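Local atomic coordinates of Two-component system sensor histidine kinase (PDB entry 3OTT), a protein that probably senses extracellular saccharides as a membrane-bound histidine kinase receptor of a gut bacterium, the chain here being its extracellular beta-propeller and beta-sandwich part. Residues B[69-74]-B[113-118]. Numbering follows the deposited sequence.
Sequences VIIDNT and DTLWLG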
loop_
_atom_site.group_PDB
_atom_site.type_symbol
_atom_site.label_atom_id
_atom_site.label_comp_id
_atom_site.label_asym_id
_atom_site.label_seq_id
_atom_site.Cartn_x
_atom_site.Cartn_y
_atom_site.Cartn_z
ATOM N N VAL B 69 5.025 -21.147 12.734
ATOM C CA VAL B 69 4.948 -19.827 12.152
ATOM C C VAL B 69 6.315 -19.161 12.219
ATOM O O VAL B 69 7.124 -19.517 13.067
ATOM C CB VAL B 69 3.971 -18.848 12.887
ATOM C CG1 VAL B 69 2.596 -19.197 12.576
ATOM C CG2 VAL B 69 4.228 -18.788 14.374
ATOM N N ILE B 70 6.541 -18.182 11.346
ATOM C CA ILE B 70 7.769 -17.425 11.354
ATOM C C ILE B 70 7.545 -16.163 12.224
ATOM O O ILE B 70 6.554 -15.443 12.016
ATOM C CB ILE B 70 8.174 -17.067 9.911
ATOM C CG1 ILE B 70 8.514 -18.351 9.128
ATOM C CG2 ILE B 70 9.320 -16.061 9.891
ATOM C CD1 ILE B 70 8.959 -18.091 7.640
ATOM N N ILE B 71 8.495 -15.892 13.134
ATOM C CA ILE B 71 8.451 -14.792 14.081
ATOM C C ILE B 71 9.708 -13.890 13.915
ATOM O O ILE B 71 10.823 -14.382 13.752
ATOM C CB ILE B 71 8.385 -15.369 15.570
ATOM C CG1 ILE B 71 7.090 -16.149 15.857
ATOM C CG2 ILE B 71 8.610 -14.336 16.610
ATOM C CD1 ILE B 71 5.836 -15.430 15.510
ATOM N N ASP B 72 9.507 -12.574 13.932
ATOM C CA ASP B 72 10.584 -11.554 13.847
ATOM C C ASP B 72 11.505 -11.710 12.622
ATOM O O ASP B 72 12.633 -11.284 12.667
ATOM C CB ASP B 72 11.400 -11.458 15.170
ATOM C CG ASP B 72 10.516 -11.116 16.417
ATOM O OD1 ASP B 72 9.336 -10.686 16.223
ATOM O OD2 ASP B 72 11.006 -11.275 17.583
ATOM N N ASN B 73 11.007 -12.326 11.544
ATOM C CA ASN B 73 11.787 -12.499 10.316
ATOM C C ASN B 73 13.099 -13.259 10.621
ATOM O O ASN B 73 14.125 -13.044 9.962
ATOM C CB ASN B 73 12.124 -11.116 9.753
ATOM C CG ASN B 73 12.427 -11.131 8.249
ATOM O OD1 ASN B 73 12.022 -12.026 7.500
ATOM N ND2 ASN B 73 13.154 -10.115 7.804
ATOM N N THR B 74 13.102 -14.081 11.676
ATOM C CA THR B 74 14.294 -14.819 11.986
ATOM C C THR B 74 14.069 -16.147 12.685
ATOM O O THR B 74 14.985 -16.965 12.695
ATOM C CB THR B 74 15.374 -13.976 12.731
ATOM O OG1 THR B 74 16.601 -14.706 12.739
ATOM C CG2 THR B 74 14.995 -13.656 14.193
ATOM N N ASP B 113 1.272 -8.493 17.538
ATOM C CA ASP B 113 2.469 -8.971 18.241
ATOM C C ASP B 113 2.116 -9.935 19.347
ATOM O O ASP B 113 2.807 -10.040 20.315
ATOM C CB ASP B 113 3.208 -7.789 18.797
ATOM C CG ASP B 113 4.713 -8.024 18.886
ATOM O OD1 ASP B 113 5.261 -8.742 18.053
ATOM O OD2 ASP B 113 5.336 -7.457 19.790
ATOM N N THR B 114 0.982 -10.617 19.185
ATOM C CA THR B 114 0.544 -11.655 20.057
ATOM C C THR B 114 0.415 -12.963 19.264
ATOM O O THR B 114 -0.261 -12.980 18.232
ATOM C CB THR B 114 -0.808 -11.297 20.650
ATOM O OG1 THR B 114 -0.649 -10.142 21.472
ATOM C CG2 THR B 114 -1.251 -12.385 21.531
ATOM N N LEU B 115 1.010 -14.045 19.780
ATOM C CA LEU B 115 0.892 -15.376 19.178
ATOM C C LEU B 115 -0.112 -16.238 19.970
ATOM O O LEU B 115 0.076 -16.479 21.167
ATOM C CB LEU B 115 2.257 -16.066 19.173
ATOM C CG LEU B 115 2.409 -17.438 18.491
ATOM C CD1 LEU B 115 2.127 -17.390 16.977
ATOM C CD2 LEU B 115 3.728 -18.079 18.738
ATOM N N TRP B 116 -1.172 -16.679 19.278
ATOM C CA TRP B 116 -2.164 -17.591 19.783
ATOM C C TRP B 116 -1.645 -19.044 19.617
ATOM O O TRP B 116 -1.168 -19.415 18.543
ATOM C CB TRP B 116 -3.489 -17.429 19.004
ATOM C CG TRP B 116 -4.289 -16.180 19.340
ATOM C CD1 TRP B 116 -4.090 -14.914 18.836
ATOM C CD2 TRP B 116 -5.382 -16.067 20.279
ATOM N NE1 TRP B 116 -4.991 -14.035 19.387
ATOM C CE2 TRP B 116 -5.816 -14.711 20.252
ATOM C CE3 TRP B 116 -6.069 -16.976 21.083
ATOM C CZ2 TRP B 116 -6.893 -14.234 21.041
ATOM C CZ3 TRP B 116 -7.149 -16.499 21.900
ATOM C CH2 TRP B 116 -7.540 -15.132 21.851
ATOM N N LEU B 117 -1.813 -19.860 20.658
ATOM C CA LEU B 117 -1.342 -21.238 20.713
ATOM C C LEU B 117 -2.529 -22.076 21.070
ATOM O O LEU B 117 -3.196 -21.829 22.094
ATOM C CB LEU B 117 -0.284 -21.434 21.852
ATOM C CG LEU B 117 0.917 -20.471 21.870
ATOM C CD1 LEU B 117 1.868 -20.619 23.104
ATOM C CD2 LEU B 117 1.711 -20.617 20.511
ATOM N N GLY B 118 -2.793 -23.078 20.240
ATOM C CA GLY B 118 -3.768 -24.103 20.561
ATOM C C GLY B 118 -3.095 -25.451 20.844
ATOM O O GLY B 118 -2.268 -25.928 20.047
#
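Leu115 reaches across the seam between two neighbouring blades of a beta-propeller to meet Val69 and Ile71. Strand 67-71 is the first strand of one four-stranded antiparallel blade, and strand 114-119 is the second of the next. No hydrogen bond joins the two segments, and the backbones stay well apart, with Ile71 CA 9.1 Å from Leu115 CA, so side chains alone bridge the gap.

Along Leu115, CB is still 5.2 Å from Ile71 CD1, the nearest atom of segment 69-74. CG, anti to the backbone N (chi1 -175°), comes to 4.7 Å from Val69 CG2. The two methyls then divide unequally: CD1 makes the close contact, 3.6 Å from Val69 CG2, tip to tip, and also lies 4.4 Å from Ile71 CD1, whereas CD2 remains 4.5 Å from Val69 CG2. Leu115 CD1 is thus set against two residues that share one face of strand 67-71. Tyr77 borders the seam on the side of the first blade, touching both Ile71 and Leu115, while Met108 and Leu110 of strand 105-111 pack against Val69 and Ile71.

Beyond this apolar patch the blades end in hairpin turns. Residues 71-74 form a turn close to type III', with Asp72 and Asn73 both in the left-handed region, closed by Thr74 N to Ile71 O at 3.1 Å, and Asp113 lies in the turn leading into strand 114-119. Asp72 and Asp113 both face the second subunit, where Arg374 could offset their mutual charge: its NH2 forms salt bridges with Asp72 OD1 and Asp113 OD1, carboxylate oxygens 4.9 Å apart.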